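Local structure of carbohydrate deacetylase Agd3 (Neosartorya fumigata, 6NWZ) at residues 622-627 with 679-684; 641-646 with 674-679. The protein is a fungal exopolysaccharide deacetylase required for biofilm formation, which probably removes N-acetyl groups from galactosaminogalactan. All coordinates share one frame; numbering follows the deposited sequence.

Contact 1: 622-627 with 679-684; sequences KITAVT and STPIAL. With ZN (zinc ion), chain J; MAN (alpha-D-mannopyranose), chain E.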
ATOM      1  N   LYS A 622      16.781  28.439 -13.635  1.00 69.69           N
ATOM      2  CA  LYS A 622      16.022  28.247 -12.406  1.00 59.97           C
ATOM      3  C   LYS A 622      14.567  27.953 -12.742  1.00 57.23           C
ATOM      4  O   LYS A 622      13.984  28.591 -13.623  1.00 64.40           O
ATOM      5  CB  LYS A 622      16.107  29.484 -11.497  1.00 63.32           C
ATOM      6  CG  LYS A 622      17.522  29.857 -11.070  1.00 65.78           C
ATOM      7  CD  LYS A 622      17.632  31.329 -10.696  1.00 73.28           C
ATOM      8  CE  LYS A 622      17.727  31.514  -9.193  1.00 82.43           C
ATOM      9  NZ  LYS A 622      18.912  30.805  -8.634  1.00 84.73           N
ATOM     10  N   ILE A 623      13.988  26.986 -12.037  1.00 51.94           N
ATOM     11  CA  ILE A 623      12.570  26.668 -12.184  1.00 54.30           C
ATOM     12  C   ILE A 623      11.767  27.675 -11.372  1.00 59.48           C
ATOM     13  O   ILE A 623      11.989  27.831 -10.167  1.00 64.47           O
ATOM     14  CB  ILE A 623      12.273  25.231 -11.733  1.00 51.24           C
ATOM     15  CG1 ILE A 623      12.975  24.232 -12.650  1.00 46.81           C
ATOM     16  CG2 ILE A 623      10.776  24.973 -11.714  1.00 52.76           C
ATOM     17  CD1 ILE A 623      12.773  22.799 -12.241  1.00 47.49           C
ATOM     18  N   THR A 624      10.826  28.358 -12.029  1.00 51.35           N
ATOM     19  CA  THR A 624      10.094  29.445 -11.394  1.00 58.03           C
ATOM     20  C   THR A 624       8.597  29.209 -11.253  1.00 61.13           C
ATOM     21  O   THR A 624       7.971  29.871 -10.417  1.00 63.64           O
ATOM     22  CB  THR A 624      10.303  30.756 -12.169  1.00 62.21           C
ATOM     23  OG1 THR A 624       9.855  30.595 -13.521  1.00 65.35           O
ATOM     24  CG2 THR A 624      11.771  31.139 -12.171  1.00 54.21           C
ATOM     25  N   ALA A 625       8.010  28.298 -12.027  1.00 67.31           N
ATOM     26  CA  ALA A 625       6.568  28.099 -11.992  1.00 67.61           C
ATOM     27  C   ALA A 625       6.228  26.740 -12.584  1.00 78.30           C
ATOM     28  O   ALA A 625       7.050  26.108 -13.252  1.00 74.48           O
ATOM     29  CB  ALA A 625       5.831  29.208 -12.750  1.00 58.62           C
ATOM     30  N   VAL A 626       4.992  26.301 -12.324  1.00 76.80           N
ATOM     31  CA  VAL A 626       4.453  25.061 -12.869  1.00 61.30           C
ATOM     32  C   VAL A 626       3.027  25.313 -13.341  1.00 59.02           C
ATOM     33  O   VAL A 626       2.349  26.233 -12.879  1.00 51.29           O
ATOM     34  CB  VAL A 626       4.475  23.901 -11.848  1.00 51.28           C
ATOM     35  CG1 VAL A 626       5.900  23.499 -11.532  1.00 51.45           C
ATOM     36  CG2 VAL A 626       3.741  24.298 -10.579  1.00 46.99           C
ATOM     37  N   THR A 627       2.573  24.473 -14.271  1.00 62.02           N
ATOM     38  CA  THR A 627       1.229  24.562 -14.828  1.00 61.78           C
ATOM     39  C   THR A 627       0.608  23.174 -14.861  1.00 66.59           C
ATOM     40  O   THR A 627       1.215  22.229 -15.376  1.00 69.29           O
ATOM     41  CB  THR A 627       1.241  25.167 -16.238  1.00 62.11           C
ATOM     42  OG1 THR A 627       1.744  26.508 -16.178  1.00 60.75           O
ATOM     43  CG2 THR A 627      -0.161  25.183 -16.832  1.00 55.94           C
ATOM     44  N   SER A 679       7.674  30.335  -4.635  1.00 52.85           N
ATOM     45  CA  SER A 679       8.125  31.442  -3.797  1.00 59.08           C
ATOM     46  C   SER A 679       9.640  31.584  -3.852  1.00 60.61           C
ATOM     47  O   SER A 679      10.168  32.684  -4.044  1.00 69.57           O
ATOM     48  CB  SER A 679       7.657  31.231  -2.358  1.00 58.89           C
ATOM     49  OG  SER A 679       8.186  30.027  -1.833  1.00 48.30           O
ATOM     50  N   THR A 680      10.354  30.477  -3.676  1.00 61.39           N
ATOM     51  CA  THR A 680      11.799  30.434  -3.867  1.00 63.25           C
ATOM     52  C   THR A 680      12.104  29.559  -5.080  1.00 62.32           C
ATOM     53  O   THR A 680      11.936  28.329  -5.011  1.00 65.98           O
ATOM     54  CB  THR A 680      12.501  29.901  -2.613  1.00 79.82           C
ATOM     55  OG1 THR A 680      12.559  30.932  -1.614  1.00109.79           O
ATOM     56  CG2 THR A 680      13.924  29.463  -2.934  1.00 75.68           C
ATOM     57  N   PRO A 681      12.509  30.140  -6.210  1.00 63.44           N
ATOM     58  CA  PRO A 681      12.731  29.339  -7.422  1.00 67.89           C
ATOM     59  C   PRO A 681      13.792  28.267  -7.224  1.00 61.51           C
ATOM     60  O   PRO A 681      14.802  28.476  -6.550  1.00 58.34           O
ATOM     61  CB  PRO A 681      13.180  30.379  -8.454  1.00 56.42           C
ATOM     62  CG  PRO A 681      12.574  31.643  -7.991  1.00 58.96           C
ATOM     63  CD  PRO A 681      12.598  31.583  -6.485  1.00 66.73           C
ATOM     64  N   ILE A 682      13.558  27.113  -7.843  1.00 52.35           N
ATOM     65  CA  ILE A 682      14.464  25.976  -7.718  1.00 41.74           C
ATOM     66  C   ILE A 682      15.582  26.125  -8.738  1.00 53.96           C
ATOM     67  O   ILE A 682      15.332  26.154  -9.947  1.00 72.19           O
ATOM     68  CB  ILE A 682      13.720  24.651  -7.924  1.00 42.48           C
ATOM     69  CG1 ILE A 682      12.663  24.459  -6.837  1.00 48.76           C
ATOM     70  CG2 ILE A 682      14.710  23.494  -7.964  1.00 38.17           C
ATOM     71  CD1 ILE A 682      11.765  23.276  -7.077  1.00 51.17           C
ATOM     72  N   ALA A 683      16.818  26.210  -8.256  1.00 43.55           N
ATOM     73  CA  ALA A 683      17.947  26.284  -9.169  1.00 52.78           C
ATOM     74  C   ALA A 683      18.218  24.908  -9.763  1.00 63.31           C
ATOM     75  O   ALA A 683      18.062  23.882  -9.094  1.00 62.80           O
ATOM     76  CB  ALA A 683      19.186  26.815  -8.452  1.00 51.89           C
ATOM     77  N   LEU A 684      18.598  24.887 -11.033  1.00 66.79           N
ATOM     78  CA  LEU A 684      18.817  23.626 -11.728  1.00 74.20           C
ATOM     79  C   LEU A 684      20.193  23.065 -11.411  1.00103.85           C
ATOM     80  O   LEU A 684      20.438  21.870 -11.581  1.00124.78           O
ATOM     81  CB  LEU A 684      18.654  23.805 -13.238  1.00 63.38           C
ATOM     82  CG  LEU A 684      17.230  24.091 -13.716  1.00 55.89           C
ATOM     83  CD1 LEU A 684      17.200  24.203 -15.226  1.00 43.90           C
ATOM     84  CD2 LEU A 684      16.278  23.007 -13.236  1.00 42.74           C
ATOM     85  OXT LEU A 684      21.083  23.795 -10.974  1.00118.24           O
TER
HETATM   86 ZN    ZN J 911      22.125  21.032 -10.699  1.00126.11          ZN
HETATM   87  C1  MAN E 906      11.545  30.809  -0.591  1.00 76.71           C
HETATM   88  C2  MAN E 906      12.159  32.145  -0.107  1.00 85.42           C
HETATM   89  C3  MAN E 906      13.623  31.942   0.329  1.00 97.97           C
HETATM   90  C4  MAN E 906      13.749  30.803   1.356  1.00 85.56           C
HETATM   91  C5  MAN E 906      13.106  29.515   0.814  1.00 82.70           C
HETATM   92  C6  MAN E 906      13.033  28.422   1.867  1.00 86.99           C
HETATM   93  O2  MAN E 906      11.473  32.656   1.045  1.00 78.29           O
HETATM   94  O3  MAN E 906      14.207  33.149   0.838  1.00103.95           O
HETATM   95  O4  MAN E 906      15.122  30.544   1.637  1.00 73.62           O
HETATM   96  O5  MAN E 906      11.741  29.762   0.341  1.00 83.79           O
HETATM   97  O6  MAN E 906      11.967  27.539   1.528  1.00 96.39           O

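Contact 2: 641-646 with 674-679; sequences VTFPVA and VTFTLS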
ATOM      1  N   VAL A 641      -0.466  17.825  -6.750  1.00 48.22           N
ATOM      2  CA  VAL A 641       0.808  18.414  -7.149  1.00 49.94           C
ATOM      3  C   VAL A 641       1.684  18.529  -5.911  1.00 52.12           C
ATOM      4  O   VAL A 641       1.274  19.130  -4.912  1.00 51.36           O
ATOM      5  CB  VAL A 641       0.629  19.791  -7.819  1.00 42.66           C
ATOM      6  CG1 VAL A 641       1.968  20.323  -8.322  1.00 41.31           C
ATOM      7  CG2 VAL A 641      -0.360  19.700  -8.960  1.00 43.87           C
ATOM      8  N   THR A 642       2.879  17.955  -5.978  1.00 52.12           N
ATOM      9  CA  THR A 642       3.807  17.929  -4.856  1.00 44.67           C
ATOM     10  C   THR A 642       4.862  19.016  -5.035  1.00 42.34           C
ATOM     11  O   THR A 642       5.518  19.086  -6.080  1.00 40.13           O
ATOM     12  CB  THR A 642       4.465  16.551  -4.742  1.00 39.10           C
ATOM     13  OG1 THR A 642       3.454  15.571  -4.468  1.00 37.17           O
ATOM     14  CG2 THR A 642       5.510  16.531  -3.634  1.00 30.97           C
ATOM     15  N   PHE A 643       5.015  19.862  -4.013  1.00 48.82           N
ATOM     16  CA  PHE A 643       5.918  21.004  -4.047  1.00 49.60           C
ATOM     17  C   PHE A 643       7.063  20.816  -3.067  1.00 49.08           C
ATOM     18  O   PHE A 643       6.817  20.545  -1.884  1.00 43.02           O
ATOM     19  CB  PHE A 643       5.166  22.297  -3.709  1.00 44.36           C
ATOM     20  CG  PHE A 643       4.283  22.795  -4.813  1.00 42.98           C
ATOM     21  CD1 PHE A 643       2.973  22.360  -4.922  1.00 49.31           C
ATOM     22  CD2 PHE A 643       4.763  23.708  -5.738  1.00 49.23           C
ATOM     23  CE1 PHE A 643       2.158  22.824  -5.936  1.00 59.65           C
ATOM     24  CE2 PHE A 643       3.955  24.173  -6.755  1.00 51.88           C
ATOM     25  CZ  PHE A 643       2.651  23.730  -6.856  1.00 56.28           C
ATOM     26  N   PRO A 644       8.321  20.958  -3.511  1.00 49.89           N
ATOM     27  CA  PRO A 644       9.448  20.949  -2.569  1.00 41.54           C
ATOM     28  C   PRO A 644       9.715  22.334  -1.999  1.00 52.25           C
ATOM     29  O   PRO A 644      10.402  22.492  -0.984  1.00 51.29           O
ATOM     30  CB  PRO A 644      10.613  20.466  -3.437  1.00 49.08           C
ATOM     31  CG  PRO A 644      10.286  21.023  -4.800  1.00 50.74           C
ATOM     32  CD  PRO A 644       8.772  21.058  -4.912  1.00 48.54           C
ATOM     33  N   VAL A 645       9.189  23.349  -2.676  1.00 53.74           N
ATOM     34  CA  VAL A 645       9.232  24.730  -2.220  1.00 49.69           C
ATOM     35  C   VAL A 645       7.809  25.262  -2.257  1.00 49.94           C
ATOM     36  O   VAL A 645       7.062  24.990  -3.203  1.00 57.71           O
ATOM     37  CB  VAL A 645      10.165  25.602  -3.087  1.00 44.25           C
ATOM     38  CG1 VAL A 645      10.110  27.045  -2.630  1.00 56.78           C
ATOM     39  CG2 VAL A 645      11.588  25.083  -3.016  1.00 58.43           C
ATOM     40  N   ALA A 646       7.429  26.003  -1.225  1.00 53.54           N
ATOM     41  CA  ALA A 646       6.063  26.490  -1.132  1.00 49.03           C
ATOM     42  C   ALA A 646       5.762  27.436  -2.291  1.00 57.69           C
ATOM     43  O   ALA A 646       6.573  28.323  -2.589  1.00 55.47           O
ATOM     44  CB  ALA A 646       5.842  27.197   0.202  1.00 42.57           C
ATOM     45  N   VAL A 674      -4.174  25.633 -14.496  1.00 73.05           N
ATOM     46  CA  VAL A 674      -3.774  26.378 -13.309  1.00 68.74           C
ATOM     47  C   VAL A 674      -2.257  26.466 -13.267  1.00 62.51           C
ATOM     48  O   VAL A 674      -1.557  25.505 -13.610  1.00 66.99           O
ATOM     49  CB  VAL A 674      -4.330  25.716 -12.034  1.00 71.83           C
ATOM     50  CG1 VAL A 674      -4.012  26.562 -10.806  1.00 67.17           C
ATOM     51  CG2 VAL A 674      -5.831  25.492 -12.170  1.00 56.52           C
ATOM     52  N   THR A 675      -1.746  27.626 -12.847  1.00 69.99           N
ATOM     53  CA  THR A 675      -0.314  27.879 -12.759  1.00 64.03           C
ATOM     54  C   THR A 675       0.044  28.381 -11.366  1.00 69.73           C
ATOM     55  O   THR A 675      -0.652  29.233 -10.804  1.00 77.83           O
ATOM     56  CB  THR A 675       0.133  28.893 -13.823  1.00 58.44           C
ATOM     57  OG1 THR A 675       0.009  28.302 -15.122  1.00 66.95           O
ATOM     58  CG2 THR A 675       1.577  29.314 -13.603  1.00 57.82           C
ATOM     59  N   PHE A 676       1.130  27.844 -10.813  1.00 67.42           N
ATOM     60  CA  PHE A 676       1.632  28.219  -9.499  1.00 61.74           C
ATOM     61  C   PHE A 676       3.036  28.793  -9.634  1.00 56.44           C
ATOM     62  O   PHE A 676       3.862  28.263 -10.381  1.00 63.39           O
ATOM     63  CB  PHE A 676       1.658  27.014  -8.544  1.00 56.38           C
ATOM     64  CG  PHE A 676       0.306  26.414  -8.285  1.00 50.27           C
ATOM     65  CD1 PHE A 676      -0.201  25.433  -9.120  1.00 50.20           C
ATOM     66  CD2 PHE A 676      -0.457  26.830  -7.205  1.00 49.40           C
ATOM     67  CE1 PHE A 676      -1.447  24.881  -8.886  1.00 57.42           C
ATOM     68  CE2 PHE A 676      -1.703  26.282  -6.964  1.00 49.25           C
ATOM     69  CZ  PHE A 676      -2.198  25.306  -7.806  1.00 51.69           C
ATOM     70  N   THR A 677       3.301  29.872  -8.905  1.00 59.42           N
ATOM     71  CA  THR A 677       4.610  30.511  -8.891  1.00 60.24           C
ATOM     72  C   THR A 677       5.378  30.077  -7.650  1.00 62.33           C
ATOM     73  O   THR A 677       4.884  30.217  -6.526  1.00 70.66           O
ATOM     74  CB  THR A 677       4.471  32.033  -8.919  1.00 56.95           C
ATOM     75  OG1 THR A 677       4.026  32.445 -10.215  1.00 76.02           O
ATOM     76  CG2 THR A 677       5.801  32.698  -8.610  1.00 57.33           C
ATOM     77  N   LEU A 678       6.582  29.549  -7.855  1.00 51.21           N
ATOM     78  CA  LEU A 678       7.419  29.137  -6.736  1.00 60.12           C
ATOM     79  C   LEU A 678       7.888  30.357  -5.954  1.00 65.22           C
ATOM     80  O   LEU A 678       8.427  31.307  -6.530  1.00 70.80           O
ATOM     81  CB  LEU A 678       8.621  28.339  -7.238  1.00 51.48           C
ATOM     82  CG  LEU A 678       8.510  26.815  -7.280  1.00 54.47           C
ATOM     83  CD1 LEU A 678       7.215  26.365  -7.937  1.00 45.39           C
ATOM     84  CD2 LEU A 678       9.707  26.243  -8.015  1.00 56.30           C
ATOM     85  N   SER A 679       7.674  30.335  -4.635  1.00 52.85           N
ATOM     86  CA  SER A 679       8.125  31.442  -3.797  1.00 59.08           C
ATOM     87  C   SER A 679       9.640  31.584  -3.852  1.00 60.61           C
ATOM     88  O   SER A 679      10.168  32.684  -4.044  1.00 69.57           O
ATOM     89  CB  SER A 679       7.657  31.231  -2.358  1.00 58.89           C
ATOM     90  OG  SER A 679       8.186  30.027  -1.833  1.00 48.30           O
TER

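Contact 1: 622-627 with 679-684
The Pro681 ring meets strand 622-627 with one corner: its CB lies 3.3 Å from Ile623 O and 4.0 Å from Thr624 CG2, which reaches it obliquely. The backbones then join as an antiparallel hydrogen-bonded pair, Ile623 with Ile682. Ile682 N donates to Ile623 O at 2.9 Å and Ile623 N to Ile682 O. On one face of the ladder Ile623 CB sits 4.1 Å from Ile682 CB. Ile623 CG1, beside its own backbone N (chi1 -65°), meets Leu684 CD2 at 3.6 Å, the two side chains crossing at about a right angle. On the other face Lys622 bends along Ala683, its NZ 4.0 Å from Ala683 CB. The chain ends here: the C-terminal carboxylate of Leu684 binds zinc through O at 2.1 Å, with Glu210 as second protein ligand and Arg239 NH2 hydrogen-bonded to the same Leu684 oxygen. Before the pair, Thr680 OG1 carries a covalently linked mannose. Strand 613-618 flanks strand 622-629, bringing Tyr616 to Ile623 and Val618 to Leu684, while Pro644 touches Ile682.

Contact 2: 641-646 with 674-679
An edge-to-face pair of phenylalanines, Phe643 and Phe676, lies between two facing sheets of the all-beta C-terminal region. Phe643 comes from strand 639-643, an outermost strand of a three-stranded antiparallel sheet, and Phe676 from strand 674-683, which pairs with strand 622-629. The rings are T-shaped, their planes at 71° and centroids 5.6 Å apart, with the edge of Phe643 turned to the face of Phe676. The touching atom is Phe643 CZ, 3.8 Å from Phe676 CB and equally near Phe676 CG, so the tip of the ring comes in at the root of its partner. Leu678 CD1 lies at the edge of the Phe643 ring, close to its plane, 4.1 Å from CE2. Around the pair, Val626 touches both rings, while Val665 packs on Phe643 and Val667 on Phe676, making an apolar layer between the sheets.

Toward the corner of strand 674-683 the contact turns polar. Ser679 N donates a hydrogen bond to Ala646 O at 3.1 Å. Ser679 OG, placed between the backbone N and carbonyl carbon (chi1 60°), also points at this oxygen, but the modelled separation is too short to be taken at face value. Val645 CG1, opposite the backbone N about its CA-CB bond (chi1 176°), packs against Ser679 OG at 3.6 Å.

How the contacts relate
Both contacts use strand 674-683 and share Ser679, where the strand turns a corner; contact 2 is nested along the chain within the loop that contact 1 closes. Contact 1 lies at the surface and is a strand pairing within a sheet, held by backbone hydrogen bonds and ending at a zinc site and a glycan. Contact 2 is partly buried and joins one sheet to another, mostly through aromatic and aliphatic side chains, with polar bonding confined to its loop end. Strand 622-629 connects them: Val626 O probably accepts a hydrogen bond from Phe676 N at 2.9 Å, and Thr627 OG1 probably bonds Thr675 OG1.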